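Local atomic coordinates of D-3-phosphoglycerate dehydrogenase oxidoreductase protein (Ralstonia solanacearum, PDB entry 3GG9), a protein that probably oxidises D-3-phosphoglycerate with NAD as cofactor. Residues L52-E57 / G86-L91; G79-D84 / V101-G106; A93-G98 / V331-A336. All blocks are in the same frame, centred on the assembly; numbering follows the deposited sequence.

Overall arrangement
All three contacts lie in the domain built round the parallel sheet 28-31, 4-7, 51-54, 74-77, 100-102, away from the second, Rossmann-type sheet. Contact 1 is the buried one: the end of strand 51-54 packs round a histidine of the loop before helix 91-97. Contact 2, partly buried, works by hydrogen bonds and a salt bridge beyond strands 74-77 and 100-102; a sulfate sits against its Gly79, Arg80 and Gly106 and is also bound by Arg56 of contact 1, which reaches Arg80 as well. Contact 3, also partly buried and farthest from the chain's centre, uses one side-chain bond and small apolar groups; Asn333 and Ala332 tie it to Val101 of contact 2.

Contact 1: residues L52-E57 / G86-L91; sequences LVLIRE and GGHIDL. Unlike the reference sequence in segment 52-57: Leu52 (reference Ile).
Leu54, the last residue of strand 51-54, opens the contact, its CB directed toward 86-91: CG lies anti to the carbonyl carbon (chi1 -62°), and CD1 becomes the touching branch. It meets CD1 of Ile89 tip to tip at 3.9 Å, while the same methyl lies 3.7 Å from CE1 of His88, whose side chain slides past in the opposite direction. Arg56 contributes its backbone instead. Its O stands 3.1 Å from His88 CE1, approaching the ring obliquely, and is taken up by Gln77 NE2. The guanidinium of Arg56 turns elsewhere, to Thr78 O and to a bound sulfate. Glu57 then closes over the ring. Its CA sits 4.0 Å from the centroid of the His88 ring, 6° off the normal, a CH-pi contact, and its bent side chain brings OE1 to 3.4 Å from His88 CD2. CG1 of Ile89 lies 3.6 Å above the plane of the opposite face, offset toward the rim. CG of His88 occupies the crowded position between its backbone N and carbonyl carbon (chi1 80°). In the conformer described, ND1 bonds to the carbonyl of Thr59, which favours this rotation of the ring. The contact thus joins the end of strand 51-54 to the loop between strand 74-77 and helix 91-97 of the parallel-sheet domain. Its chemistry is that of a wedged ring: a backbone C-H lies over one face and an aliphatic CG1 over the other. The carboxylate of Glu57, weakly paired with Arg252, might favour a positive charge on His88, which the sulfate-bound Arg56 might oppose.

Contact 2: residues G79-D84 / V101-G106; sequences GRVSRD and VLEGKG. With SO4 (sulfate ion), chain E.
Glu103 sends CG anti to its backbone N (chi1 178°) and continues extended, whereas Arg83 folds back through bends at chi2 and chi3, so that carboxylate and guanidinium meet tip to tip. The salt bridge runs from Arg83 NH2 to Glu103 OE2 at 3.1 Å and is nearly straight (173°); the oxygen lies in the guanidinium plane, but the donor approaches from above the carboxylate plane. The same NH2 also reaches Val81 O at 3.2 Å, again with the acceptor in its plane, so one nitrogen bridges backbone and carboxylate. The other oxygen, Glu103 OE1, accepts the backbone Val81 N at 2.9 Å (165°). Beside these polar bonds, Val81 CG2 packs on Val101 CG1 at 3.9 Å, its flank also touching the Glu103 methylenes. Farther along, Gly104 N bonds to Gly79 O at 3.0 Å, and a water links Gly79 N to Lys105 O. Gly79 and Gly106, lacking side chains, bring their CA atoms against the sulfate, which takes the amide of Arg80 through O2 at 2.7 Å. Arg56, Arg224 and Tyr312 also bind this ion. Glu103 thus holds the loop 79-84 by a main-chain amide and a charged side chain, next to the amide that meets the sulfate; the ion, probably from the crystallisation liquor, may mark an anion site, consistent with substrate binding at this loop in relatives.

Contact 3: residues A93-G98 / V331-A336; sequences ACTDKG and VANPTA
Thr95 is the pivot of this contact, and its chi1 of -58° assigns its two branches different partners. OG1, anti to the carbonyl carbon, turns back along helix 91-97 to bond with Leu91 O and also accepts Asn333 ND2 at 3.1 Å, in a bond of moderate straightness (147°). CG2, anti to the backbone N, points instead at Thr335, lying 3.3 Å from its OG1. Asn333 holds CG in the crowded position between N and carbonyl carbon (chi1 61°), which lays its amide alongside Thr95. There the group is well occupied: ND2 also reaches Val99 O, while OD1 takes Val101 N, so the amide's orientation is fixed from both ends. Ala336, in the 3-10 turn 334-336, sets CB against Thr95 CA at 3.8 Å. Its O comes within 3.7 Å of Gly98 CA, where positive phi ends the helix in a Schellman motif. The amide of Asn333 thus bridges helix 91-97 and the start of strand 100-102, whose Val101 also pairs with Ala332. Such an arrangement, the chain's C-terminal tail returning after helix 306-324 to the edge of the N-terminal sheet, fits the discontinuous substrate-binding domain of D-2-hydroxyacid dehydrogenases.

Contact 1: residues L52-E57 / G86-L91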
loop_
_atom_site.group_PDB
_atom_site.type_symbol
_atom_site.label_atom_id
_atom_site.label_comp_id
_atom_site.label_asym_id
_atom_site.label_seq_id
_atom_site.Cartn_x
_atom_site.Cartn_y
_atom_site.Cartn_z
ATOM N N LEU A 52 3.941 -31.123 17.609
ATOM C CA LEU A 52 4.045 -30.480 16.315
ATOM C C LEU A 52 3.312 -29.158 16.411
ATOM O O LEU A 52 2.161 -29.125 16.823
ATOM C CB LEU A 52 3.406 -31.376 15.255
ATOM C CG LEU A 52 3.780 -31.303 13.786
ATOM C CD1 LEU A 52 5.283 -31.321 13.557
ATOM C CD2 LEU A 52 3.124 -32.475 13.103
ATOM N N VAL A 53 3.998 -28.072 16.057
ATOM C CA VAL A 53 3.362 -26.771 15.949
ATOM C C VAL A 53 3.106 -26.455 14.471
ATOM O O VAL A 53 4.033 -26.454 13.647
ATOM C CB VAL A 53 4.182 -25.646 16.610
ATOM C CG1 VAL A 53 3.458 -24.277 16.463
ATOM C CG2 VAL A 53 4.418 -25.980 18.088
ATOM N N LEU A 54 1.837 -26.208 14.157
ATOM C CA LEU A 54 1.418 -25.874 12.799
ATOM C C LEU A 54 1.144 -24.378 12.675
ATOM O O LEU A 54 0.544 -23.766 13.569
ATOM C CB LEU A 54 0.162 -26.662 12.409
ATOM C CG LEU A 54 0.231 -28.196 12.375
ATOM C CD1 LEU A 54 -1.096 -28.789 11.914
ATOM C CD2 LEU A 54 1.352 -28.666 11.454
ATOM N N ILE A 55 1.594 -23.809 11.562
ATOM C CA ILE A 55 1.350 -22.414 11.208
ATOM C C ILE A 55 0.121 -22.345 10.320
ATOM O O ILE A 55 0.174 -22.669 9.133
ATOM C CB ILE A 55 2.573 -21.754 10.531
ATOM C CG1 ILE A 55 3.835 -21.958 11.376
ATOM C CG2 ILE A 55 2.298 -20.261 10.230
ATOM C CD1 ILE A 55 5.089 -21.273 10.835
ATOM N N ARG A 56 -0.983 -21.939 10.936
ATOM C CA ARG A 56 -2.262 -21.817 10.254
ATOM C C ARG A 56 -2.599 -23.051 9.411
ATOM O O ARG A 56 -2.523 -24.170 9.905
ATOM C CB ARG A 56 -2.322 -20.492 9.477
ATOM C CG ARG A 56 -2.295 -19.279 10.417
ATOM C CD ARG A 56 -3.410 -19.354 11.462
ATOM N NE ARG A 56 -4.728 -19.560 10.853
ATOM C CZ ARG A 56 -5.567 -20.554 11.147
ATOM N NH1 ARG A 56 -6.728 -20.640 10.515
ATOM N NH2 ARG A 56 -5.260 -21.456 12.069
ATOM N N GLU A 57 -2.940 -22.868 8.139
ATOM C CA GLU A 57 -3.271 -24.018 7.291
ATOM C C GLU A 57 -2.168 -24.435 6.322
ATOM O O GLU A 57 -2.449 -25.059 5.295
ATOM C CB GLU A 57 -4.572 -23.760 6.521
ATOM C CG GLU A 57 -5.773 -23.416 7.405
ATOM C CD GLU A 57 -7.050 -24.149 6.978
ATOM O OE1 GLU A 57 -7.950 -24.334 7.832
ATOM O OE2 GLU A 57 -7.150 -24.555 5.797
ATOM N N GLY A 86 -13.810 -31.637 5.871
ATOM C CA GLY A 86 -12.536 -31.155 5.379
ATOM C C GLY A 86 -11.802 -30.621 6.593
ATOM O O GLY A 86 -11.656 -31.333 7.595
ATOM N N GLY A 87 -11.364 -29.363 6.523
ATOM C CA GLY A 87 -10.483 -28.789 7.547
ATOM C C GLY A 87 -9.098 -29.368 7.339
ATOM O O GLY A 87 -8.966 -30.500 6.855
ATOM N N HIS A 88 -8.052 -28.630 7.697
ATOM C CA HIS A 88 -6.705 -29.112 7.401
ATOM C C HIS A 88 -6.194 -30.152 8.415
ATOM O O HIS A 88 -5.144 -30.748 8.222
ATOM C CB HIS A 88 -5.728 -27.946 7.215
ATOM C CG HIS A 88 -5.239 -27.359 8.498
ATOM N ND1 HIS A 88 -3.965 -27.579 8.971
ATOM C CD2 HIS A 88 -5.853 -26.572 9.412
ATOM C CE1 HIS A 88 -3.814 -26.951 10.122
ATOM N NE2 HIS A 88 -4.944 -26.330 10.412
ATOM N N ILE A 89 -6.948 -30.376 9.492
ATOM C CA ILE A 89 -6.611 -31.456 10.429
ATOM C C ILE A 89 -7.757 -32.474 10.561
ATOM O O ILE A 89 -8.882 -32.112 10.913
ATOM C CB ILE A 89 -6.187 -30.949 11.844
ATOM C CG1 ILE A 89 -5.048 -29.926 11.757
ATOM C CG2 ILE A 89 -5.736 -32.125 12.732
ATOM C CD1 ILE A 89 -4.824 -29.185 13.058
ATOM N N ASP A 90 -7.463 -33.742 10.270
ATOM C CA ASP A 90 -8.429 -34.834 10.481
ATOM C C ASP A 90 -8.538 -35.128 11.985
ATOM O O ASP A 90 -7.729 -35.884 12.546
ATOM C CB ASP A 90 -7.988 -36.072 9.691
ATOM C CG ASP A 90 -9.067 -37.162 9.620
ATOM O OD1 ASP A 90 -10.017 -37.182 10.432
ATOM O OD2 ASP A 90 -8.943 -38.030 8.739
ATOM N N LEU A 91 -9.525 -34.503 12.631
ATOM C CA LEU A 91 -9.654 -34.533 14.084
ATOM C C LEU A 91 -10.038 -35.912 14.606
ATOM O O LEU A 91 -9.580 -36.328 15.676
ATOM C CB LEU A 91 -10.678 -33.492 14.557
ATOM C CG LEU A 91 -10.288 -32.040 14.281
ATOM C CD1 LEU A 91 -11.330 -31.080 14.845
ATOM C CD2 LEU A 91 -8.914 -31.739 14.870
#

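Contact 2: residues G79-D84 / V101-G106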
loop_
_atom_site.group_PDB
_atom_site.type_symbol
_atom_site.label_atom_id
_atom_site.label_comp_id
_atom_site.label_asym_id
_atom_site.label_seq_id
_atom_site.Cartn_x
_atom_site.Cartn_y
_atom_site.Cartn_z
ATOM N N GLY A 79 -3.805 -20.158 15.902
ATOM C CA GLY A 79 -5.142 -19.768 15.494
ATOM C C GLY A 79 -6.170 -20.875 15.674
ATOM O O GLY A 79 -5.912 -21.872 16.354
ATOM N N ARG A 80 -7.336 -20.699 15.050
ATOM C CA ARG A 80 -8.494 -21.586 15.241
ATOM C C ARG A 80 -8.370 -22.956 14.551
ATOM O O ARG A 80 -7.703 -23.103 13.525
ATOM C CB ARG A 80 -9.787 -20.876 14.794
ATOM C CG ARG A 80 -9.961 -20.754 13.271
ATOM C CD ARG A 80 -10.909 -19.611 12.875
ATOM N NE ARG A 80 -12.313 -20.029 12.787
ATOM C CZ ARG A 80 -12.880 -20.577 11.709
ATOM N NH1 ARG A 80 -14.165 -20.914 11.737
ATOM N NH2 ARG A 80 -12.171 -20.795 10.603
ATOM N N VAL A 81 -9.024 -23.953 15.138
ATOM C CA VAL A 81 -9.147 -25.277 14.535
ATOM C C VAL A 81 -10.571 -25.420 14.013
ATOM O O VAL A 81 -11.533 -25.308 14.784
ATOM C CB VAL A 81 -8.855 -26.420 15.549
ATOM C CG1 VAL A 81 -8.894 -27.781 14.851
ATOM C CG2 VAL A 81 -7.509 -26.222 16.220
ATOM N N SER A 82 -10.702 -25.648 12.709
ATOM C CA SER A 82 -12.022 -25.816 12.092
ATOM C C SER A 82 -12.606 -27.201 12.372
ATOM O O SER A 82 -11.953 -28.224 12.148
ATOM C CB SER A 82 -11.970 -25.545 10.585
ATOM O OG SER A 82 -11.214 -26.531 9.905
ATOM N N ARG A 83 -13.838 -27.215 12.868
ATOM C CA ARG A 83 -14.539 -28.451 13.213
ATOM C C ARG A 83 -15.252 -29.079 12.008
ATOM O O ARG A 83 -15.665 -30.242 12.060
ATOM C CB ARG A 83 -15.545 -28.190 14.344
ATOM C CG ARG A 83 -14.958 -27.567 15.613
ATOM C CD ARG A 83 -13.814 -28.408 16.182
ATOM N NE ARG A 83 -13.722 -28.326 17.639
ATOM C CZ ARG A 83 -13.040 -27.397 18.305
ATOM N NH1 ARG A 83 -13.025 -27.419 19.632
ATOM N NH2 ARG A 83 -12.378 -26.447 17.653
ATOM N N ASP A 84 -15.378 -28.309 10.926
ATOM C CA ASP A 84 -16.195 -28.703 9.778
ATOM C C ASP A 84 -15.546 -29.775 8.894
ATOM O O ASP A 84 -14.362 -30.094 9.057
ATOM C CB ASP A 84 -16.613 -27.468 8.955
ATOM C CG ASP A 84 -15.494 -26.929 8.068
ATOM O OD1 ASP A 84 -14.324 -26.875 8.511
ATOM O OD2 ASP A 84 -15.794 -26.540 6.920
ATOM N N VAL A 101 -5.321 -32.240 19.812
ATOM C CA VAL A 101 -5.169 -31.055 18.984
ATOM C C VAL A 101 -5.473 -29.841 19.843
ATOM O O VAL A 101 -6.559 -29.721 20.412
ATOM C CB VAL A 101 -6.052 -31.108 17.725
ATOM C CG1 VAL A 101 -5.980 -29.780 16.960
ATOM C CG2 VAL A 101 -5.604 -32.268 16.824
ATOM N N LEU A 102 -4.491 -28.950 19.955
ATOM C CA LEU A 102 -4.633 -27.768 20.799
ATOM C C LEU A 102 -5.013 -26.578 19.931
ATOM O O LEU A 102 -4.467 -26.406 18.844
ATOM C CB LEU A 102 -3.343 -27.493 21.577
ATOM C CG LEU A 102 -2.703 -28.696 22.288
ATOM C CD1 LEU A 102 -1.572 -28.260 23.168
ATOM C CD2 LEU A 102 -3.707 -29.496 23.089
ATOM N N GLU A 103 -5.972 -25.790 20.400
ATOM C CA GLU A 103 -6.532 -24.704 19.604
ATOM C C GLU A 103 -6.028 -23.388 20.139
ATOM O O GLU A 103 -6.068 -23.139 21.357
ATOM C CB GLU A 103 -8.065 -24.738 19.629
ATOM C CG GLU A 103 -8.733 -23.603 18.846
ATOM C CD GLU A 103 -10.194 -23.853 18.544
ATOM O OE1 GLU A 103 -10.642 -23.463 17.436
ATOM O OE2 GLU A 103 -10.892 -24.436 19.406
ATOM N N GLY A 104 -5.533 -22.555 19.232
ATOM C CA GLY A 104 -5.115 -21.223 19.600
ATOM C C GLY A 104 -6.219 -20.203 19.454
ATOM O O GLY A 104 -7.390 -20.542 19.292
ATOM N N LYS A 105 -5.834 -18.934 19.521
ATOM C CA LYS A 105 -6.732 -17.837 19.200
ATOM C C LYS A 105 -6.129 -17.002 18.066
ATOM O O LYS A 105 -4.910 -16.972 17.875
ATOM C CB LYS A 105 -7.019 -16.968 20.430
ATOM C CG LYS A 105 -7.786 -17.707 21.532
ATOM C CD LYS A 105 -9.061 -16.965 21.936
ATOM C CE LYS A 105 -10.039 -17.889 22.672
ATOM N NZ LYS A 105 -11.273 -17.176 23.119
ATOM N N GLY A 106 -6.996 -16.350 17.306
ATOM C CA GLY A 106 -6.568 -15.469 16.234
ATOM C C GLY A 106 -6.942 -14.023 16.438
ATOM O O GLY A 106 -7.531 -13.664 17.463
HETATM S S SO4 E . -7.359 -17.457 12.637
HETATM O O1 SO4 E . -5.941 -17.540 12.360
HETATM O O2 SO4 E . -7.698 -18.314 13.757
HETATM O O3 SO4 E . -7.698 -16.080 12.974
HETATM O O4 SO4 E . -8.076 -17.871 11.431
HETATM O O HOH W 1 -2.760 -19.116 18.424
#

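Contact 3: residues A93-G98 / V331-A336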
loop_
_atom_site.group_PDB
_atom_site.type_symbol
_atom_site.label_atom_id
_atom_site.label_comp_id
_atom_site.label_asym_id
_atom_site.label_seq_id
_atom_site.Cartn_x
_atom_site.Cartn_y
_atom_site.Cartn_z
ATOM N N ALA A 93 -9.275 -38.809 13.104
ATOM C CA ALA A 93 -8.060 -39.623 13.018
ATOM C C ALA A 93 -7.094 -39.339 14.167
ATOM O O ALA A 93 -6.450 -40.265 14.670
ATOM C CB ALA A 93 -7.375 -39.455 11.686
ATOM N N CYS A 94 -7.015 -38.067 14.578
ATOM C CA CYS A 94 -6.218 -37.649 15.738
ATOM C C CYS A 94 -6.757 -38.281 17.015
ATOM O O CYS A 94 -5.997 -38.842 17.799
ATOM C CB CYS A 94 -6.202 -36.116 15.884
ATOM S SG CYS A 94 -5.158 -35.272 14.671
ATOM N N THR A 95 -8.073 -38.188 17.196
ATOM C CA THR A 95 -8.766 -38.772 18.335
ATOM C C THR A 95 -8.545 -40.295 18.407
ATOM O O THR A 95 -8.345 -40.831 19.496
ATOM C CB THR A 95 -10.268 -38.418 18.305
ATOM O OG1 THR A 95 -10.418 -36.993 18.309
ATOM C CG2 THR A 95 -10.989 -38.990 19.504
ATOM N N ASP A 96 -8.533 -40.958 17.243
ATOM C CA ASP A 96 -8.237 -42.399 17.123
ATOM C C ASP A 96 -6.841 -42.780 17.617
ATOM O O ASP A 96 -6.660 -43.842 18.227
ATOM C CB ASP A 96 -8.395 -42.874 15.667
ATOM C CG ASP A 96 -9.850 -43.008 15.239
ATOM O OD1 ASP A 96 -10.751 -42.939 16.107
ATOM O OD2 ASP A 96 -10.097 -43.176 14.023
ATOM N N LYS A 97 -5.861 -41.917 17.346
ATOM C CA LYS A 97 -4.482 -42.158 17.771
ATOM C C LYS A 97 -4.221 -41.634 19.183
ATOM O O LYS A 97 -3.133 -41.824 19.723
ATOM C CB LYS A 97 -3.482 -41.531 16.791
ATOM C CG LYS A 97 -3.630 -41.966 15.328
ATOM C CD LYS A 97 -2.948 -43.299 15.035
ATOM C CE LYS A 97 -2.874 -43.560 13.533
ATOM N NZ LYS A 97 -4.214 -43.616 12.875
ATOM N N GLY A 98 -5.209 -40.980 19.781
ATOM C CA GLY A 98 -5.011 -40.314 21.067
ATOM C C GLY A 98 -4.023 -39.156 20.955
ATOM O O GLY A 98 -3.237 -38.916 21.869
ATOM N N VAL A 331 -7.722 -28.139 24.411
ATOM C CA VAL A 331 -7.920 -29.352 23.593
ATOM C C VAL A 331 -9.189 -29.233 22.755
ATOM O O VAL A 331 -10.266 -29.011 23.291
ATOM C CB VAL A 331 -7.892 -30.688 24.426
ATOM C CG1 VAL A 331 -8.011 -31.912 23.497
ATOM C CG2 VAL A 331 -6.595 -30.803 25.199
ATOM N N ALA A 332 -9.021 -29.339 21.434
ATOM C CA ALA A 332 -10.122 -29.288 20.481
ATOM C C ALA A 332 -10.937 -30.579 20.521
ATOM O O ALA A 332 -12.164 -30.534 20.445
ATOM C CB ALA A 332 -9.599 -29.050 19.063
ATOM N N ASN A 333 -10.239 -31.708 20.663
ATOM C CA ASN A 333 -10.831 -33.046 20.612
ATOM C C ASN A 333 -10.704 -33.798 21.950
ATOM O O ASN A 333 -9.929 -34.747 22.056
ATOM C CB ASN A 333 -10.176 -33.838 19.459
ATOM C CG ASN A 333 -8.657 -34.010 19.631
ATOM O OD1 ASN A 333 -8.004 -33.235 20.340
ATOM N ND2 ASN A 333 -8.097 -35.046 18.996
ATOM N N PRO A 334 -11.462 -33.385 22.987
ATOM C CA PRO A 334 -11.139 -33.883 24.330
ATOM C C PRO A 334 -11.315 -35.404 24.512
ATOM O O PRO A 334 -10.746 -35.976 25.442
ATOM C CB PRO A 334 -12.107 -33.109 25.241
ATOM C CG PRO A 334 -12.610 -31.971 24.411
ATOM C CD PRO A 334 -12.638 -32.502 23.015
ATOM N N THR A 335 -12.061 -36.050 23.615
ATOM C CA THR A 335 -12.244 -37.508 23.674
ATOM C C THR A 335 -10.990 -38.293 23.256
ATOM O O THR A 335 -10.994 -39.522 23.274
ATOM C CB THR A 335 -13.508 -37.997 22.896
ATOM O OG1 THR A 335 -13.338 -37.791 21.492
ATOM C CG2 THR A 335 -14.770 -37.266 23.368
ATOM N N ALA A 336 -9.923 -37.581 22.887
ATOM C CA ALA A 336 -8.606 -38.185 22.670
ATOM C C ALA A 336 -7.850 -38.383 23.985
ATOM O O ALA A 336 -6.801 -39.028 24.010
ATOM C CB ALA A 336 -7.780 -37.328 21.718
#